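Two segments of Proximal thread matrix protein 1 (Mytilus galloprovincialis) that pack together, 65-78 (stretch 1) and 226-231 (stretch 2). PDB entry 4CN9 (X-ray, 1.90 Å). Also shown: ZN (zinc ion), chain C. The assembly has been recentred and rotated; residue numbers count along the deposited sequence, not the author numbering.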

# COMPACT_ATOMS: atom_id res chain seq x y z
N SER A 65 22.11 5.82 17.61
CA SER A 65 21.11 5.30 18.55
C SER A 65 21.15 3.77 18.69
O SER A 65 20.91 3.22 19.77
N ILE A 66 21.46 3.09 17.59
CA ILE A 66 21.45 1.64 17.56
C ILE A 66 22.59 1.06 18.39
O ILE A 66 22.40 0.08 19.11
N GLN A 67 23.77 1.67 18.27
CA GLN A 67 24.95 1.19 18.98
C GLN A 67 24.83 1.52 20.47
O GLN A 67 25.18 0.70 21.31
N TYR A 68 24.30 2.70 20.78
CA TYR A 68 24.07 3.09 22.18
C TYR A 68 23.13 2.11 22.87
O TYR A 68 23.33 1.79 24.04
N ASP A 69 22.10 1.66 22.17
CA ASP A 69 21.10 0.79 22.78
C ASP A 69 21.70 -0.56 23.19
O ASP A 69 21.44 -1.06 24.29
N ASN A 70 22.50 -1.15 22.31
CA ASN A 70 23.09 -2.45 22.56
C ASN A 70 24.16 -2.77 21.52
O ASN A 70 23.89 -2.72 20.31
N LYS A 71 25.36 -3.11 21.98
CA LYS A 71 26.48 -3.36 21.07
C LYS A 71 26.26 -4.52 20.11
O LYS A 71 26.97 -4.64 19.12
N GLU A 72 25.28 -5.38 20.40
CA GLU A 72 24.97 -6.53 19.53
C GLU A 72 23.87 -6.26 18.50
O GLU A 72 23.60 -7.10 17.63
N ASN A 73 23.24 -5.09 18.57
CA ASN A 73 22.17 -4.75 17.63
C ASN A 73 22.55 -4.86 16.15
O ASN A 73 21.81 -5.46 15.38
N TYR A 74 23.69 -4.28 15.75
CA TYR A 74 24.07 -4.31 14.33
C TYR A 74 24.24 -5.73 13.83
O TYR A 74 23.89 -6.04 12.69
N GLN A 75 24.80 -6.60 14.67
CA GLN A 75 24.97 -8.00 14.26
C GLN A 75 23.61 -8.65 13.99
O GLN A 75 23.47 -9.44 13.05
N MET A 76 22.62 -8.33 14.82
CA MET A 76 21.28 -8.88 14.66
C MET A 76 20.61 -8.35 13.41
O MET A 76 19.87 -9.07 12.74
N MET A 77 20.87 -7.08 13.09
CA MET A 77 20.35 -6.50 11.85
C MET A 77 20.98 -7.20 10.67
O MET A 77 20.31 -7.56 9.72
N LYS A 78 22.29 -7.43 10.74
CA LYS A 78 23.00 -8.07 9.64
C LYS A 78 22.48 -9.48 9.41
O LYS A 78 22.29 -9.92 8.27
N SER A 226 12.29 -4.83 19.73
CA SER A 226 13.71 -4.96 19.94
C SER A 226 14.37 -5.62 18.74
O SER A 226 13.72 -6.34 17.97
N PHE A 227 15.66 -5.37 18.59
CA PHE A 227 16.44 -5.98 17.53
C PHE A 227 16.49 -7.49 17.72
O PHE A 227 16.67 -8.24 16.77
N SER A 228 16.33 -7.93 18.97
CA SER A 228 16.34 -9.35 19.29
C SER A 228 15.20 -10.11 18.64
O SER A 228 15.30 -11.31 18.40
N GLU A 229 14.11 -9.42 18.35
CA GLU A 229 12.92 -10.06 17.79
C GLU A 229 12.77 -9.88 16.28
O GLU A 229 11.76 -10.29 15.72
N LEU A 230 13.77 -9.31 15.63
CA LEU A 230 13.69 -9.11 14.19
C LEU A 230 13.30 -10.37 13.46
O LEU A 230 12.54 -10.33 12.49
N SER A 231 13.85 -11.50 13.90
CA SER A 231 13.66 -12.76 13.21
C SER A 231 12.19 -13.16 13.14
O SER A 231 11.77 -13.90 12.25

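The contact is built around one bump and one hollow. Phe227, at the start of the 3-10 segment of stretch 2, points its CA-to-CB bond toward stretch 1 and is buried there. It accounts for the largest covered area of any residue in the pair. Its chi1 is m (-65°) and its chi2 is 88°. The hollow that receives the ring is lined by Ile66, Asp69, Asn73 and Met77, so it draws on both helical parts of stretch 1 and bridges the turn from Asn70 to Asn73.

Asn73 comes closest to the ring. It lies opposite Phe227 in the backbone register, with the CA atoms of Asn73 and Phe227 5.9 Å apart. Chi1 is m, and Asn73 CB sits over one face of the ring, 4.0 Å from the Phe227 centroid, in a CH-pi contact. Asn73 CG lies 3.2 Å from Phe227 CD1. The amide is held from its own side of the interface: Asn73 ND2 donates to Ile66 O at 3.0 Å and to Asp69 OD2 at 2.8 Å. These two bonds tie the second helix to the end of the first and help fix the wall against which the ring rests.

The rest of the hollow meets the ring obliquely. Ile66, with chi1 m and chi2 t, places CG2 3.9 Å from Phe227 CZ, at the tip of the ring. Met77 runs m, t, p. Chi1 m and chi2 t carry Met77 SD to 3.6 Å from Phe227 CE2, and chi3 p sets only the terminal CE; the sulfur of Met77, SD, lies obliquely, 4.7 Å from the Phe227 ring centroid. Asp69, chi1 t, is a looser neighbour at the exposed margin, with OD2 4.2 Å from Phe227 CD1.

A second, smaller bump is Leu230, whose CA-to-CB bond also points toward stretch 1. Its chi1 of -98° is between wells and its chi2 is t. Leu230 CD1 rests 4.0 Å from Met77 CA and 4.2 Å from Met77 CG. Leu230 CD1 also reaches within 4.1 Å of Met76 O, so the methyl packs on helix backbone as well as side chain.

Met76 fills space in the other direction. Its side chain is extended after chi1, m, t, t, and reaches from the helix to the backbone of stretch 2. Met76 SD lies 3.6 Å from Ser228 CA and 3.8 Å from Phe227 O. The CA-to-CB bond of Ser228 points away, with chi1 m, yet Ser228 OG is still 3.9 Å from Met76 SD.

No direct hydrogen bond crosses between the stretches. Water 1 makes a polar link at the exposed side: it donates to Asn73 OD1 at 3.1 Å and has a weak bond with Ser228 OG at 3.5 Å.

Asn70 stays out of the contact. Asn70 OD1 makes a capping bond, accepting from Glu72 N at 2.8 Å. The zinc is also apart from this packing: Ser65 OG binds ZN at 2.0 Å, with three waters and two atoms from elsewhere in the structure completing the site.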

# COMPACT_ATOMS: atom_id res chain seq x y z
CB SER A 65 19.70 5.72 18.10
OG SER A 65 19.36 5.07 16.89
CB ILE A 66 21.56 1.13 16.11
CG1 ILE A 66 20.34 1.62 15.32
CG2 ILE A 66 21.67 -0.41 16.09
CD1 ILE A 66 20.38 1.32 13.85
CB GLN A 67 26.22 1.81 18.37
CG GLN A 67 27.53 1.44 19.07
CD GLN A 67 27.90 -0.03 18.93
OE1 GLN A 67 27.53 -0.70 17.95
NE2 GLN A 67 28.63 -0.55 19.91
CB TYR A 68 23.46 4.49 22.29
CG TYR A 68 24.35 5.63 21.84
CD1 TYR A 68 25.74 5.54 21.94
CD2 TYR A 68 23.80 6.80 21.32
CE1 TYR A 68 26.55 6.59 21.54
CE2 TYR A 68 24.60 7.84 20.92
CZ TYR A 68 25.98 7.73 21.02
OH TYR A 68 26.79 8.78 20.60
CB ASP A 69 19.93 0.57 21.84
CG ASP A 69 18.93 -0.42 22.39
OD1 ASP A 69 18.16 -0.02 23.29
OD2 ASP A 69 18.91 -1.59 21.93
CB ASN A 70 22.00 -3.53 22.57
CG ASN A 70 22.51 -4.87 23.05
OD1 ASN A 70 23.56 -5.35 22.62
ND2 ASN A 70 21.76 -5.49 23.95
CB LYS A 71 27.77 -3.61 21.86
CG LYS A 71 28.29 -2.41 22.64
CD LYS A 71 29.48 -2.80 23.52
CE LYS A 71 29.93 -1.67 24.42
NZ LYS A 71 30.99 -2.11 25.38
CB GLU A 72 24.57 -7.74 20.38
CG GLU A 72 25.75 -8.49 20.99
CD GLU A 72 26.86 -8.75 19.98
OE1 GLU A 72 26.59 -9.40 18.94
OE2 GLU A 72 28.00 -8.29 20.22
CB ASN A 73 21.61 -3.36 17.92
CG ASN A 73 20.75 -3.34 19.17
OD1 ASN A 73 20.25 -4.37 19.60
ND2 ASN A 73 20.57 -2.16 19.74
CB TYR A 74 25.35 -3.51 14.07
CG TYR A 74 25.15 -2.02 13.99
CD1 TYR A 74 24.16 -1.47 13.16
CD2 TYR A 74 25.93 -1.15 14.75
CE1 TYR A 74 23.98 -0.09 13.09
CE2 TYR A 74 25.75 0.23 14.68
CZ TYR A 74 24.76 0.75 13.85
OH TYR A 74 24.58 2.12 13.77
CB GLN A 75 25.75 -8.80 15.30
CG GLN A 75 26.17 -10.17 14.79
CD GLN A 75 26.86 -10.10 13.43
OE1 GLN A 75 27.90 -9.46 13.29
NE2 GLN A 75 26.27 -10.73 12.43
CB MET A 76 20.43 -8.58 15.90
CG MET A 76 20.92 -9.29 17.15
SD MET A 76 19.85 -9.12 18.59
CE MET A 76 20.71 -10.22 19.73
CB MET A 77 20.64 -5.00 11.79
CG MET A 77 19.85 -4.19 12.77
SD MET A 77 20.30 -2.43 12.76
CE MET A 77 19.62 -1.96 11.15
CB LYS A 78 24.50 -8.11 9.94
CG LYS A 78 25.18 -6.78 9.80
CD LYS A 78 26.63 -6.85 10.18
CE LYS A 78 27.33 -5.54 9.87
NZ LYS A 78 28.79 -5.63 10.04
CB SER A 226 13.99 -5.81 21.18
OG SER A 226 13.32 -7.05 21.07
CB PHE A 227 17.85 -5.38 17.50
CG PHE A 227 17.87 -3.92 17.14
CD1 PHE A 227 17.76 -2.95 18.12
CD2 PHE A 227 18.00 -3.51 15.82
CE1 PHE A 227 17.78 -1.60 17.79
CE2 PHE A 227 18.02 -2.16 15.48
CZ PHE A 227 17.90 -1.21 16.47
CB SER A 228 16.28 -9.56 20.81
OG SER A 228 17.30 -8.82 21.46
CB GLU A 229 11.68 -9.53 18.49
CG GLU A 229 11.64 -9.85 19.97
CD GLU A 229 10.39 -9.32 20.63
OE1 GLU A 229 10.12 -8.11 20.48
OE2 GLU A 229 9.68 -10.11 21.28
CB LEU A 230 15.03 -8.63 13.63
CG LEU A 230 15.10 -7.12 13.43
CD1 LEU A 230 16.51 -6.73 13.06
CD2 LEU A 230 14.08 -6.65 12.38
CB SER A 231 14.48 -13.87 13.87
OG SER A 231 14.09 -14.03 15.22
ZN ZN C . 18.40 5.93 15.30
O HOH W 1 18.06 -5.43 21.54
O HOH W 2 17.43 6.35 13.51
O HOH W 3 19.05 7.88 15.61
O HOH W 4 16.77 6.54 16.52